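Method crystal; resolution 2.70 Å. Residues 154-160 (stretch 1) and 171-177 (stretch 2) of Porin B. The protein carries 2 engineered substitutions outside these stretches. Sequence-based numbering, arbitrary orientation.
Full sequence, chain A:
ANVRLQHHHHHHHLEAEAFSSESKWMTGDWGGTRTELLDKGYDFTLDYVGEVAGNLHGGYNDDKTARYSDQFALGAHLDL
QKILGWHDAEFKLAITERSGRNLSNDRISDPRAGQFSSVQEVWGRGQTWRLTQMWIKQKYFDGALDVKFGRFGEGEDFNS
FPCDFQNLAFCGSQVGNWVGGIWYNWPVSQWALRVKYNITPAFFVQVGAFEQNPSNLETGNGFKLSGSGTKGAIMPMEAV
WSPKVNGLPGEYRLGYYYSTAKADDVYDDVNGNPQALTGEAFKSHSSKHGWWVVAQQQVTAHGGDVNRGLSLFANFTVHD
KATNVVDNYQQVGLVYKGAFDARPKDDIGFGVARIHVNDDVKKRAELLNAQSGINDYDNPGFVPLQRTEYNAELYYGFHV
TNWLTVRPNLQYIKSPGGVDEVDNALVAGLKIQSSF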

ATOM      1  N   GLU A 154       1.338   9.201   2.629  1.00 26.71           N
ATOM      2  CA  GLU A 154       0.788   9.010   3.971  1.00 31.06           C
ATOM      3  C   GLU A 154       1.215   7.667   4.596  1.00 38.04           C
ATOM      4  O   GLU A 154       1.473   7.572   5.813  1.00 33.98           O
ATOM      5  CB  GLU A 154      -0.745   9.127   3.965  1.00 29.97           C
ATOM      6  CG  GLU A 154      -1.343  10.536   3.774  1.00 28.65           C
ATOM      7  CD  GLU A 154      -1.489  10.939   2.309  1.00 34.37           C
ATOM      8  OE1 GLU A 154      -0.922  10.234   1.431  1.00 31.57           O
ATOM      9  OE2 GLU A 154      -2.173  11.953   2.032  1.00 25.10           O
ATOM     10  N   GLY A 155       1.320   6.643   3.752  1.00 22.16           N
ATOM     11  CA  GLY A 155       1.554   5.291   4.224  1.00 21.66           C
ATOM     12  C   GLY A 155       2.923   5.077   4.815  1.00 24.78           C
ATOM     13  O   GLY A 155       3.161   4.090   5.511  1.00 23.04           O
ATOM     14  N   GLU A 156       3.828   6.001   4.532  1.00 25.41           N
ATOM     15  CA  GLU A 156       5.189   5.932   5.036  1.00 22.42           C
ATOM     16  C   GLU A 156       5.258   6.129   6.561  1.00 32.23           C
ATOM     17  O   GLU A 156       6.171   5.620   7.206  1.00 27.95           O
ATOM     18  CB  GLU A 156       6.042   6.970   4.304  1.00 28.96           C
ATOM     19  CG  GLU A 156       7.462   7.117   4.800  1.00 33.13           C
ATOM     20  CD  GLU A 156       8.298   8.003   3.903  1.00 38.17           C
ATOM     21  OE1 GLU A 156       8.273   7.798   2.675  1.00 39.54           O
ATOM     22  OE2 GLU A 156       8.983   8.904   4.424  1.00 41.56           O
ATOM     23  N   ASP A 157       4.304   6.867   7.135  1.00 32.17           N
ATOM     24  CA  ASP A 157       4.251   7.042   8.588  1.00 31.43           C
ATOM     25  C   ASP A 157       2.948   6.539   9.185  1.00 28.13           C
ATOM     26  O   ASP A 157       2.906   6.052  10.313  1.00 28.70           O
ATOM     27  CB  ASP A 157       4.436   8.511   8.966  1.00 37.25           C
ATOM     28  CG  ASP A 157       5.795   9.036   8.579  1.00 40.29           C
ATOM     29  OD1 ASP A 157       5.989   9.282   7.366  1.00 36.00           O
ATOM     30  OD2 ASP A 157       6.656   9.195   9.479  1.00 39.49           O
ATOM     31  N   PHE A 158       1.876   6.663   8.422  1.00 30.11           N
ATOM     32  CA  PHE A 158       0.556   6.351   8.943  1.00 27.44           C
ATOM     33  C   PHE A 158       0.051   5.021   8.383  1.00 27.35           C
ATOM     34  O   PHE A 158       0.252   4.728   7.196  1.00 25.67           O
ATOM     35  CB  PHE A 158      -0.403   7.504   8.614  1.00 25.92           C
ATOM     36  CG  PHE A 158      -0.001   8.829   9.236  1.00 24.21           C
ATOM     37  CD1 PHE A 158       0.844   9.693   8.576  1.00 31.67           C
ATOM     38  CD2 PHE A 158      -0.478   9.198  10.482  1.00 24.79           C
ATOM     39  CE1 PHE A 158       1.202  10.900   9.142  1.00 33.79           C
ATOM     40  CE2 PHE A 158      -0.123  10.388  11.052  1.00 25.59           C
ATOM     41  CZ  PHE A 158       0.723  11.245  10.384  1.00 41.63           C
ATOM     42  N   ASN A 159      -0.567   4.201   9.238  1.00 23.96           N
ATOM     43  CA  ASN A 159      -1.245   2.988   8.772  1.00 24.09           C
ATOM     44  C   ASN A 159      -0.244   2.073   8.066  1.00 24.69           C
ATOM     45  O   ASN A 159      -0.595   1.289   7.188  1.00 26.23           O
ATOM     46  CB  ASN A 159      -2.409   3.391   7.846  1.00 21.80           C
ATOM     47  CG  ASN A 159      -3.250   2.208   7.377  1.00 32.77           C
ATOM     48  OD1 ASN A 159      -3.608   2.116   6.200  1.00 31.63           O
ATOM     49  ND2 ASN A 159      -3.568   1.304   8.289  1.00 34.85           N
ATOM     50  N   SER A 160       1.020   2.198   8.449  1.00 25.82           N
ATOM     51  CA  SER A 160       2.106   1.492   7.773  1.00 23.13           C
ATOM     52  C   SER A 160       2.038  -0.012   7.979  1.00 24.21           C
ATOM     53  O   SER A 160       1.752  -0.476   9.081  1.00 30.18           O
ATOM     54  CB  SER A 160       3.448   2.013   8.263  1.00 23.86           C
ATOM     55  OG  SER A 160       3.514   3.410   8.168  1.00 21.89           O
ATOM     56  N   CYS A 171      -0.178  -5.630   1.276  1.00 35.49           N
ATOM     57  CA  CYS A 171       1.036  -4.849   1.087  1.00 35.07           C
ATOM     58  C   CYS A 171       0.761  -3.356   1.264  1.00 36.74           C
ATOM     59  O   CYS A 171      -0.048  -2.781   0.540  1.00 42.76           O
ATOM     60  CB  CYS A 171       1.636  -5.119  -0.298  1.00 23.72           C
ATOM     61  SG  CYS A 171       2.654  -3.747  -0.912  1.00 37.85           S
ATOM     62  N   GLY A 172       1.420  -2.744   2.242  1.00 32.23           N
ATOM     63  CA  GLY A 172       1.422  -1.297   2.379  1.00 29.18           C
ATOM     64  C   GLY A 172       0.234  -0.771   3.145  1.00 25.45           C
ATOM     65  O   GLY A 172      -0.467  -1.534   3.802  1.00 32.20           O
ATOM     66  N   SER A 173      -0.003   0.533   3.063  1.00 26.67           N
ATOM     67  CA  SER A 173      -1.116   1.121   3.814  1.00 34.56           C
ATOM     68  C   SER A 173      -2.450   0.832   3.140  1.00 31.98           C
ATOM     69  O   SER A 173      -2.696   1.265   2.013  1.00 33.93           O
ATOM     70  CB  SER A 173      -0.943   2.625   4.009  1.00 38.51           C
ATOM     71  OG  SER A 173      -2.158   3.192   4.470  1.00 39.40           O
ATOM     72  N   GLN A 174      -3.307   0.095   3.835  1.00 25.16           N
ATOM     73  CA  GLN A 174      -4.566  -0.332   3.248  1.00 24.43           C
ATOM     74  C   GLN A 174      -5.535   0.834   3.035  1.00 27.23           C
ATOM     75  O   GLN A 174      -6.282   0.866   2.042  1.00 30.89           O
ATOM     76  CB  GLN A 174      -5.169  -1.457   4.077  1.00 20.22           C
ATOM     77  CG  GLN A 174      -4.247  -2.661   4.120  1.00 23.03           C
ATOM     78  CD  GLN A 174      -3.817  -3.104   2.721  1.00 21.02           C
ATOM     79  OE1 GLN A 174      -4.647  -3.408   1.875  1.00 27.98           O
ATOM     80  NE2 GLN A 174      -2.518  -3.119   2.475  1.00 24.35           N
ATOM     81  N   VAL A 175      -5.492   1.805   3.945  1.00 20.92           N
ATOM     82  CA  VAL A 175      -6.261   3.027   3.780  1.00 30.37           C
ATOM     83  C   VAL A 175      -5.886   3.651   2.432  1.00 31.01           C
ATOM     84  O   VAL A 175      -6.739   4.176   1.719  1.00 31.80           O
ATOM     85  CB  VAL A 175      -6.032   4.008   4.962  1.00 26.36           C
ATOM     86  CG1 VAL A 175      -6.730   5.335   4.726  1.00 22.51           C
ATOM     87  CG2 VAL A 175      -6.523   3.379   6.263  1.00 25.39           C
ATOM     88  N   GLY A 176      -4.611   3.544   2.066  1.00 23.82           N
ATOM     89  CA  GLY A 176      -4.158   3.992   0.765  1.00 27.40           C
ATOM     90  C   GLY A 176      -4.755   3.243  -0.416  1.00 37.37           C
ATOM     91  O   GLY A 176      -4.765   3.738  -1.537  1.00 36.39           O
ATOM     92  N   ASN A 177      -5.248   2.035  -0.180  1.00 37.16           N
ATOM     93  CA  ASN A 177      -5.842   1.276  -1.261  1.00 28.97           C
ATOM     94  C   ASN A 177      -7.320   1.612  -1.452  1.00 31.69           C
ATOM     95  O   ASN A 177      -7.784   1.829  -2.569  1.00 37.94           O
ATOM     96  CB  ASN A 177      -5.624  -0.213  -1.027  1.00 25.43           C
ATOM     97  CG  ASN A 177      -4.162  -0.595  -1.114  1.00 27.99           C
ATOM     98  OD1 ASN A 177      -3.393   0.018  -1.863  1.00 29.21           O
ATOM     99  ND2 ASN A 177      -3.763  -1.595  -0.338  1.00 20.94           N
TER
HETATM  100  O   HOH W   1      -2.447  -1.095   6.529  1.00 33.95           O

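The contact is small, 207 Å² with both sides summed, and centres on N159. Its CA-to-CB bond points toward stretch 2. With chi1 at -176° (t), the side chain extends and places OD1 beside the turn that leads into the helix. There N159 OD1 accepts two hydrogen bonds: from S173 OG at 2.5 Å and from the backbone V175 N at 3.0 Å, with an angle of 160° at the hydrogen. Q174 N lies 3.1 Å from N159 OD1, but its angle is too poor for a bond. Instead it donates to water 1, which can in turn donate to N159 O.

S173 is also t (chi1 167°). Its hydroxyl donates to N159 OD1 and accepts a weak capping bond from G176 N, 3.5 Å from S173 OG. A serine suits this place because one oxygen can do both.

G155 packs its CA 3.7 Å from S173 CB. A CB on G155 would lie 3.0 Å from S173 CB, a clash, so the close approach depends on glycine. V175 points its CB toward stretch 1 and packs CG2 3.2 Å from N159 OD1.

Q174 (chi1 m, chi2 m) folds its amide back along its own stretch. Q174 NE2 donates to G172 O at 2.9 Å, and N177 ND2 donates to Q174 OE1 at 3.0 Å.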